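Local coordinates for uncharacterized protein (Corynebacterium diphtheriae, PDB 3LMM) that is of uncertain function but is probably a multi-domain transcriptional regulator with AlbA-like and helix-turn-helix modules, at residues A[138-143]-A[163-168]; A[472-477]-A[489-494]. All coordinates share one frame; numbering follows the deposited sequence.

Contact 1: A[138-143]-A[163-168]; sequences AEPIED and EWWEYQ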
ATOM      1  N   ALA A 138       0.924 -12.858   5.260  1.00 18.22           N
ATOM      2  CA  ALA A 138       2.230 -12.956   5.897  1.00 21.38           C
ATOM      3  C   ALA A 138       2.378 -11.876   6.970  1.00 21.31           C
ATOM      4  O   ALA A 138       3.347 -11.871   7.734  1.00 15.19           O
ATOM      5  CB  ALA A 138       3.337 -12.848   4.854  1.00 17.99           C
ATOM      6  N   GLU A 139       1.407 -10.964   7.021  1.00 20.52           N
ATOM      7  CA  GLU A 139       1.385  -9.869   8.005  1.00 22.44           C
ATOM      8  C   GLU A 139      -0.059  -9.422   8.166  1.00 19.68           C
ATOM      9  O   GLU A 139      -0.876  -9.634   7.272  1.00 23.50           O
ATOM     10  CB  GLU A 139       2.228  -8.689   7.528  1.00 14.77           C
ATOM     11  CG  GLU A 139       1.816  -8.148   6.190  1.00 22.83           C
ATOM     12  CD  GLU A 139       2.749  -7.076   5.681  1.00 28.25           C
ATOM     13  OE1 GLU A 139       2.716  -5.951   6.220  1.00 23.88           O
ATOM     14  OE2 GLU A 139       3.521  -7.363   4.741  1.00 28.03           O
ATOM     15  N   PRO A 140      -0.395  -8.805   9.305  1.00 17.72           N
ATOM     16  CA  PRO A 140      -1.774  -8.358   9.512  1.00 14.23           C
ATOM     17  C   PRO A 140      -2.347  -7.509   8.386  1.00 10.18           C
ATOM     18  O   PRO A 140      -1.682  -6.627   7.842  1.00  3.73           O
ATOM     19  CB  PRO A 140      -1.712  -7.613  10.847  1.00  8.22           C
ATOM     20  CG  PRO A 140      -0.271  -7.229  10.977  1.00 22.54           C
ATOM     21  CD  PRO A 140       0.458  -8.436  10.441  1.00 11.61           C
ATOM     22  N   ILE A 141      -3.594  -7.800   8.038  1.00 12.47           N
ATOM     23  CA  ILE A 141      -4.294  -7.086   6.977  1.00 16.81           C
ATOM     24  C   ILE A 141      -5.400  -6.260   7.619  1.00 21.26           C
ATOM     25  O   ILE A 141      -6.390  -6.816   8.095  1.00 20.74           O
ATOM     26  CB  ILE A 141      -4.937  -8.074   5.963  1.00 12.08           C
ATOM     27  CG1 ILE A 141      -3.885  -9.070   5.441  1.00 12.61           C
ATOM     28  CG2 ILE A 141      -5.546  -7.304   4.820  1.00  4.61           C
ATOM     29  CD1 ILE A 141      -2.579  -8.414   4.951  1.00 15.81           C
ATOM     30  N   GLU A 142      -5.229  -4.940   7.646  1.00 21.50           N
ATOM     31  CA  GLU A 142      -6.235  -4.058   8.229  1.00 28.79           C
ATOM     32  C   GLU A 142      -7.387  -3.868   7.252  1.00 28.99           C
ATOM     33  O   GLU A 142      -7.164  -3.784   6.047  1.00 33.88           O
ATOM     34  CB  GLU A 142      -5.605  -2.713   8.582  1.00 31.36           C
ATOM     35  CG  GLU A 142      -4.880  -2.749   9.915  1.00 54.80           C
ATOM     36  CD  GLU A 142      -3.696  -1.798   9.986  1.00 62.79           C
ATOM     37  OE1 GLU A 142      -3.143  -1.630  11.103  1.00 54.64           O
ATOM     38  OE2 GLU A 142      -3.317  -1.230   8.934  1.00 64.84           O
ATOM     39  N   ASP A 143      -8.615  -3.809   7.760  1.00 23.26           N
ATOM     40  CA  ASP A 143      -9.761  -3.659   6.872  1.00 22.07           C
ATOM     41  C   ASP A 143     -10.061  -2.211   6.499  1.00 22.02           C
ATOM     42  O   ASP A 143      -9.316  -1.301   6.843  1.00 19.90           O
ATOM     43  CB  ASP A 143     -11.004  -4.307   7.481  1.00 20.50           C
ATOM     44  CG  ASP A 143     -11.426  -3.664   8.781  1.00 23.13           C
ATOM     45  OD1 ASP A 143     -11.041  -2.508   9.037  1.00 20.37           O
ATOM     46  OD2 ASP A 143     -12.162  -4.317   9.549  1.00 29.49           O
ATOM     47  N   GLU A 163      -0.785 -10.464  20.001  1.00 36.04           N
ATOM     48  CA  GLU A 163      -1.311 -11.825  19.947  1.00 35.48           C
ATOM     49  C   GLU A 163      -1.192 -12.338  18.517  1.00 32.11           C
ATOM     50  O   GLU A 163      -0.696 -13.435  18.289  1.00 34.10           O
ATOM     51  CB  GLU A 163      -2.784 -11.872  20.400  1.00 38.44           C
ATOM     52  CG  GLU A 163      -3.241 -13.228  20.993  1.00 42.24           C
ATOM     53  CD  GLU A 163      -4.760 -13.295  21.276  1.00 55.72           C
ATOM     54  OE1 GLU A 163      -5.347 -12.300  21.776  1.00 56.67           O
ATOM     55  OE2 GLU A 163      -5.375 -14.359  21.024  1.00 50.12           O
ATOM     56  N   TRP A 164      -1.611 -11.534  17.548  1.00 20.03           N
ATOM     57  CA  TRP A 164      -1.537 -11.990  16.171  1.00 27.00           C
ATOM     58  C   TRP A 164      -0.196 -12.593  15.766  1.00 28.73           C
ATOM     59  O   TRP A 164      -0.149 -13.638  15.096  1.00 27.89           O
ATOM     60  CB  TRP A 164      -1.835 -10.877  15.191  1.00 18.49           C
ATOM     61  CG  TRP A 164      -2.039 -11.430  13.820  1.00 19.46           C
ATOM     62  CD1 TRP A 164      -3.192 -11.924  13.316  1.00 18.67           C
ATOM     63  CD2 TRP A 164      -1.055 -11.562  12.782  1.00 20.32           C
ATOM     64  NE1 TRP A 164      -3.002 -12.351  12.027  1.00 26.96           N
ATOM     65  CE2 TRP A 164      -1.696 -12.141  11.673  1.00 21.71           C
ATOM     66  CE3 TRP A 164       0.303 -11.242  12.682  1.00 27.02           C
ATOM     67  CZ2 TRP A 164      -1.032 -12.413  10.475  1.00 21.12           C
ATOM     68  CZ3 TRP A 164       0.965 -11.512  11.490  1.00 29.84           C
ATOM     69  CH2 TRP A 164       0.293 -12.091  10.403  1.00 20.02           C
ATOM     70  N   TRP A 165       0.895 -11.937  16.140  1.00 21.12           N
ATOM     71  CA  TRP A 165       2.193 -12.445  15.753  1.00 23.23           C
ATOM     72  C   TRP A 165       2.624 -13.718  16.449  1.00 29.19           C
ATOM     73  O   TRP A 165       3.065 -14.654  15.781  1.00 29.16           O
ATOM     74  CB  TRP A 165       3.260 -11.366  15.903  1.00 14.06           C
ATOM     75  CG  TRP A 165       3.187 -10.372  14.799  1.00 18.71           C
ATOM     76  CD1 TRP A 165       2.670  -9.113  14.865  1.00 24.97           C
ATOM     77  CD2 TRP A 165       3.608 -10.560  13.443  1.00 18.43           C
ATOM     78  NE1 TRP A 165       2.743  -8.502  13.636  1.00 16.76           N
ATOM     79  CE2 TRP A 165       3.315  -9.369  12.745  1.00 20.74           C
ATOM     80  CE3 TRP A 165       4.203 -11.618  12.749  1.00 23.19           C
ATOM     81  CZ2 TRP A 165       3.597  -9.207  11.383  1.00 25.46           C
ATOM     82  CZ3 TRP A 165       4.486 -11.462  11.395  1.00 23.04           C
ATOM     83  CH2 TRP A 165       4.182 -10.261  10.725  1.00 27.65           C
ATOM     84  N   GLU A 166       2.497 -13.786  17.772  1.00 30.50           N
ATOM     85  CA  GLU A 166       2.919 -15.009  18.446  1.00 36.31           C
ATOM     86  C   GLU A 166       2.239 -16.200  17.789  1.00 33.51           C
ATOM     87  O   GLU A 166       2.809 -17.289  17.731  1.00 28.58           O
ATOM     88  CB  GLU A 166       2.589 -14.976  19.939  1.00 47.00           C
ATOM     89  CG  GLU A 166       1.124 -14.998  20.292  1.00 55.57           C
ATOM     90  CD  GLU A 166       0.894 -15.261  21.771  1.00 60.29           C
ATOM     91  OE1 GLU A 166       0.036 -14.575  22.386  1.00 60.22           O
ATOM     92  OE2 GLU A 166       1.579 -16.156  22.316  1.00 60.17           O
ATOM     93  N   TYR A 167       1.029 -15.973  17.276  1.00 26.99           N
ATOM     94  CA  TYR A 167       0.273 -17.019  16.610  1.00 17.87           C
ATOM     95  C   TYR A 167       0.798 -17.242  15.212  1.00 17.12           C
ATOM     96  O   TYR A 167       0.867 -18.376  14.755  1.00 14.16           O
ATOM     97  CB  TYR A 167      -1.227 -16.679  16.596  1.00 12.61           C
ATOM     98  CG  TYR A 167      -1.977 -17.353  17.731  1.00 23.08           C
ATOM     99  CD1 TYR A 167      -2.309 -18.707  17.659  1.00 16.94           C
ATOM    100  CD2 TYR A 167      -2.244 -16.671  18.928  1.00 28.15           C
ATOM    101  CE1 TYR A 167      -2.879 -19.376  18.745  1.00 23.75           C
ATOM    102  CE2 TYR A 167      -2.816 -17.333  20.030  1.00 28.99           C
ATOM    103  CZ  TYR A 167      -3.124 -18.689  19.926  1.00 31.38           C
ATOM    104  OH  TYR A 167      -3.649 -19.362  21.008  1.00 40.23           O
ATOM    105  N   GLN A 168       1.179 -16.167  14.532  1.00 22.16           N
ATOM    106  CA  GLN A 168       1.722 -16.307  13.181  1.00 21.80           C
ATOM    107  C   GLN A 168       3.041 -17.092  13.270  1.00 25.20           C
ATOM    108  O   GLN A 168       3.220 -18.100  12.576  1.00 19.22           O
ATOM    109  CB  GLN A 168       1.899 -14.920  12.547  1.00 11.69           C
ATOM    110  CG  GLN A 168       3.281 -14.549  12.063  1.00 14.89           C
ATOM    111  CD  GLN A 168       3.760 -15.361  10.866  1.00 21.99           C
ATOM    112  OE1 GLN A 168       3.020 -15.565   9.895  1.00 17.99           O
ATOM    113  NE2 GLN A 168       5.011 -15.806  10.919  1.00 20.17           N
TER
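Trp164 is the first residue of 163-168 to meet the 138-143 loop, and it takes Pro140 over one face of its indole. Pro140 CD stands 3.7 Å from the centroid of the six-membered ring and 27° off the normal, a CH-pi contact displaced toward the rim. Trp164 has CG anti to the backbone N (chi1 -168°), on a CB that points at the loop. Its CH2 meets Glu139 CA at 3.4 Å, while Ala138 C lies at the ring edge near its plane.

Trp165 crosses the same proline at about a right angle, with CZ2 3.4 Å from Pro140 CD, so this one methylene is shared by both indoles. Farther round the ring, Trp165 CH2 comes within 3.5 Å of Ala138 O. The two tryptophans also pack on each other, Trp164 CZ3 sitting over the centre of the Trp165 ring.

One helical turn after Trp164, Gln168 lays its CB against the indole face opposite Pro140.

The loop, which follows strand 128-134, thus packs on helix 161-171, and Ala138 and Glu139 also touch Pro357 of helix 357-365. No hydrogen bond joins the two segments. The contact rests on aliphatic-aromatic packing, while the two indole N-H groups, Trp164 NE1 on Asn77 O and Trp165 NE1 on Asp361 OD2, tie the pair to helices 62-77 and 357-365.

Contact 2: A[472-477]-A[489-494]; sequences TVAGAP and GNACRE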
ATOM      1  N   THR A 472     -13.491  18.176 -13.091  1.00 29.74           N
ATOM      2  CA  THR A 472     -13.688  19.390 -13.869  1.00 28.71           C
ATOM      3  C   THR A 472     -12.694  20.491 -13.590  1.00 27.66           C
ATOM      4  O   THR A 472     -12.347  20.760 -12.446  1.00 33.75           O
ATOM      5  CB  THR A 472     -15.076  19.998 -13.632  1.00 34.05           C
ATOM      6  OG1 THR A 472     -16.069  19.207 -14.293  1.00 43.76           O
ATOM      7  CG2 THR A 472     -15.129  21.426 -14.166  1.00 42.13           C
ATOM      8  N   VAL A 473     -12.260  21.136 -14.662  1.00 30.71           N
ATOM      9  CA  VAL A 473     -11.339  22.245 -14.580  1.00 25.51           C
ATOM     10  C   VAL A 473     -11.855  23.306 -15.519  1.00 31.84           C
ATOM     11  O   VAL A 473     -11.985  23.076 -16.728  1.00 27.25           O
ATOM     12  CB  VAL A 473      -9.930  21.859 -14.989  1.00 22.96           C
ATOM     13  CG1 VAL A 473      -9.124  23.100 -15.304  1.00  5.66           C
ATOM     14  CG2 VAL A 473      -9.284  21.082 -13.857  1.00 24.16           C
ATOM     15  N   ALA A 474     -12.160  24.462 -14.934  1.00 39.61           N
ATOM     16  CA  ALA A 474     -12.684  25.626 -15.646  1.00 37.78           C
ATOM     17  C   ALA A 474     -14.055  25.322 -16.226  1.00 36.65           C
ATOM     18  O   ALA A 474     -14.369  25.751 -17.334  1.00 38.85           O
ATOM     19  CB  ALA A 474     -11.722  26.057 -16.755  1.00 31.73           C
ATOM     20  N   GLY A 475     -14.861  24.575 -15.478  1.00 31.60           N
ATOM     21  CA  GLY A 475     -16.199  24.257 -15.937  1.00 30.92           C
ATOM     22  C   GLY A 475     -16.262  23.190 -17.011  1.00 33.77           C
ATOM     23  O   GLY A 475     -17.335  22.879 -17.531  1.00 36.56           O
ATOM     24  N   ALA A 476     -15.117  22.627 -17.358  1.00 32.73           N
ATOM     25  CA  ALA A 476     -15.090  21.587 -18.366  1.00 32.90           C
ATOM     26  C   ALA A 476     -14.361  20.384 -17.809  1.00 36.66           C
ATOM     27  O   ALA A 476     -13.452  20.512 -16.992  1.00 40.14           O
ATOM     28  CB  ALA A 476     -14.390  22.090 -19.618  1.00 43.09           C
ATOM     29  N   PRO A 477     -14.758  19.187 -18.244  1.00 35.22           N
ATOM     30  CA  PRO A 477     -14.116  17.965 -17.771  1.00 37.10           C
ATOM     31  C   PRO A 477     -12.661  17.898 -18.222  1.00 39.62           C
ATOM     32  O   PRO A 477     -12.283  18.518 -19.220  1.00 40.32           O
ATOM     33  CB  PRO A 477     -14.983  16.865 -18.386  1.00 30.20           C
ATOM     34  CG  PRO A 477     -15.405  17.464 -19.666  1.00 26.91           C
ATOM     35  CD  PRO A 477     -15.761  18.882 -19.275  1.00 32.44           C
ATOM     36  N   GLY A 489      -8.947  18.094 -22.399  1.00 36.48           N
ATOM     37  CA  GLY A 489      -9.905  19.095 -22.852  1.00 43.77           C
ATOM     38  C   GLY A 489      -9.258  20.446 -23.108  1.00 46.83           C
ATOM     39  O   GLY A 489      -8.331  20.818 -22.399  1.00 47.98           O
ATOM     40  N   ASN A 490      -9.735  21.188 -24.105  1.00 49.71           N
ATOM     41  CA  ASN A 490      -9.155  22.494 -24.429  1.00 49.70           C
ATOM     42  C   ASN A 490      -8.990  23.401 -23.223  1.00 46.97           C
ATOM     43  O   ASN A 490      -8.210  24.350 -23.261  1.00 40.05           O
ATOM     44  CB  ASN A 490     -10.004  23.222 -25.473  1.00 60.05           C
ATOM     45  CG  ASN A 490      -9.966  22.548 -26.829  1.00 74.17           C
ATOM     46  OD1 ASN A 490     -10.337  21.378 -26.968  1.00 79.06           O
ATOM     47  ND2 ASN A 490      -9.517  23.286 -27.843  1.00 77.72           N
ATOM     48  N   ALA A 491      -9.730  23.112 -22.159  1.00 48.10           N
ATOM     49  CA  ALA A 491      -9.670  23.906 -20.934  1.00 46.71           C
ATOM     50  C   ALA A 491      -8.257  23.931 -20.353  1.00 46.51           C
ATOM     51  O   ALA A 491      -7.706  24.995 -20.050  1.00 38.09           O
ATOM     52  CB  ALA A 491     -10.646  23.334 -19.905  1.00 46.88           C
ATOM     53  N   CYS A 492      -7.687  22.737 -20.211  1.00 48.96           N
ATOM     54  CA  CYS A 492      -6.352  22.538 -19.664  1.00 44.57           C
ATOM     55  C   CYS A 492      -5.282  22.879 -20.675  1.00 44.18           C
ATOM     56  O   CYS A 492      -4.290  23.514 -20.342  1.00 51.02           O
ATOM     57  CB  CYS A 492      -6.187  21.086 -19.225  1.00 44.14           C
ATOM     58  SG  CYS A 492      -7.534  20.501 -18.187  1.00 44.67           S
ATOM     59  N   ARG A 493      -5.475  22.438 -21.909  1.00 43.39           N
ATOM     60  CA  ARG A 493      -4.512  22.732 -22.948  1.00 45.53           C
ATOM     61  C   ARG A 493      -4.167  24.212 -22.919  1.00 49.37           C
ATOM     62  O   ARG A 493      -3.009  24.582 -23.065  1.00 49.58           O
ATOM     63  CB  ARG A 493      -5.076  22.374 -24.316  1.00 46.07           C
ATOM     64  CG  ARG A 493      -5.186  20.898 -24.575  1.00 52.06           C
ATOM     65  CD  ARG A 493      -5.757  20.651 -25.955  1.00 63.55           C
ATOM     66  NE  ARG A 493      -5.693  19.241 -26.312  1.00 68.29           N
ATOM     67  CZ  ARG A 493      -6.210  18.724 -27.420  1.00 72.55           C
ATOM     68  NH1 ARG A 493      -6.839  19.505 -28.290  1.00 75.37           N
ATOM     69  NH2 ARG A 493      -6.095  17.423 -27.659  1.00 77.87           N
ATOM     70  N   GLU A 494      -5.165  25.066 -22.718  1.00 56.39           N
ATOM     71  CA  GLU A 494      -4.915  26.506 -22.688  1.00 65.00           C
ATOM     72  C   GLU A 494      -4.041  26.920 -21.512  1.00 65.36           C
ATOM     73  O   GLU A 494      -3.273  27.875 -21.610  1.00 68.45           O
ATOM     74  CB  GLU A 494      -6.233  27.287 -22.630  1.00 71.76           C
ATOM     75  CG  GLU A 494      -7.154  27.093 -23.832  1.00 84.85           C
ATOM     76  CD  GLU A 494      -6.600  27.667 -25.133  1.00 89.80           C
ATOM     77  OE1 GLU A 494      -7.252  27.467 -26.185  1.00 85.46           O
ATOM     78  OE2 GLU A 494      -5.527  28.315 -25.107  1.00 86.38           O
TER
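Ala491 CB lies against Ala476 CB at 4.0 Å, and this methyl pair is the middle of the contact between the 472-477 hairpin and the start of helix 490-496. The same Ala491 methyl also reaches Val473 O at 3.5 Å and Ala474 CB at 4.3 Å, so a single small side chain faces three of the four residues of the turn. Those four, Val473 to Ala476, form a type I' turn, with Ala474 and Gly475 both at positive phi. The turn is closed in both directions, by Val473 N to Ala476 O and by Ala476 N to Val473 O, which makes it a tight two-residue beta hairpin. Val473 O thus has a backbone partner of its own as well as the alanine methyl beside it.

Deeper in, Val473 CG1, anti to the backbone N at chi1 162°, is the branch that meets Cys492 SG, a loose apolar contact at 4.2 Å. Toward the beginning of the helix, Gly489 occupies the N-cap position, and its carbonyl O accepts Cys492 N at 3.0 Å. Gly489 CA passes 4.4 Å from Pro477 O, where backbone meets backbone.

Val473 and Cys492 both also touch Leu417 of helix 412-419 and Leu478, so the hairpin, helix 490-496 and helix 412-419 share one small apolar cluster. Strand 472-473 follows helix 458-469 and pairs with strand 421-422 through Thr472 and Val422, while Gly489 bonds through its backbone to Leu478. Helices 430-441, 447-454 and 458-469 followed by short strands are consistent with a winged helix-turn-helix module; strands 479-482 and 485-488, between the two segments, would probably be the wing, leading into helix 490-496, which packs on the hairpin.

Contacts 1 and 2 belong to different modules and lie on opposite sides of the chain's centre, with their own centres 47 Å apart and their nearest atoms about 28 Å apart. They follow one another along the chain, contact 1 closing before contact 2 opens. Loop 138-143 falls in the Schlafen AlbA_2 region, which also holds the cobalt site of Asp41, Phe42 and Asp90; none of these three residues belongs to either contact. Contact 1 packs against helix 357-365 of the RecG-like C-terminal region, whereas contact 2, whose centre is about 31 Å from that of the chain, joins two parts of the DUF5635 module.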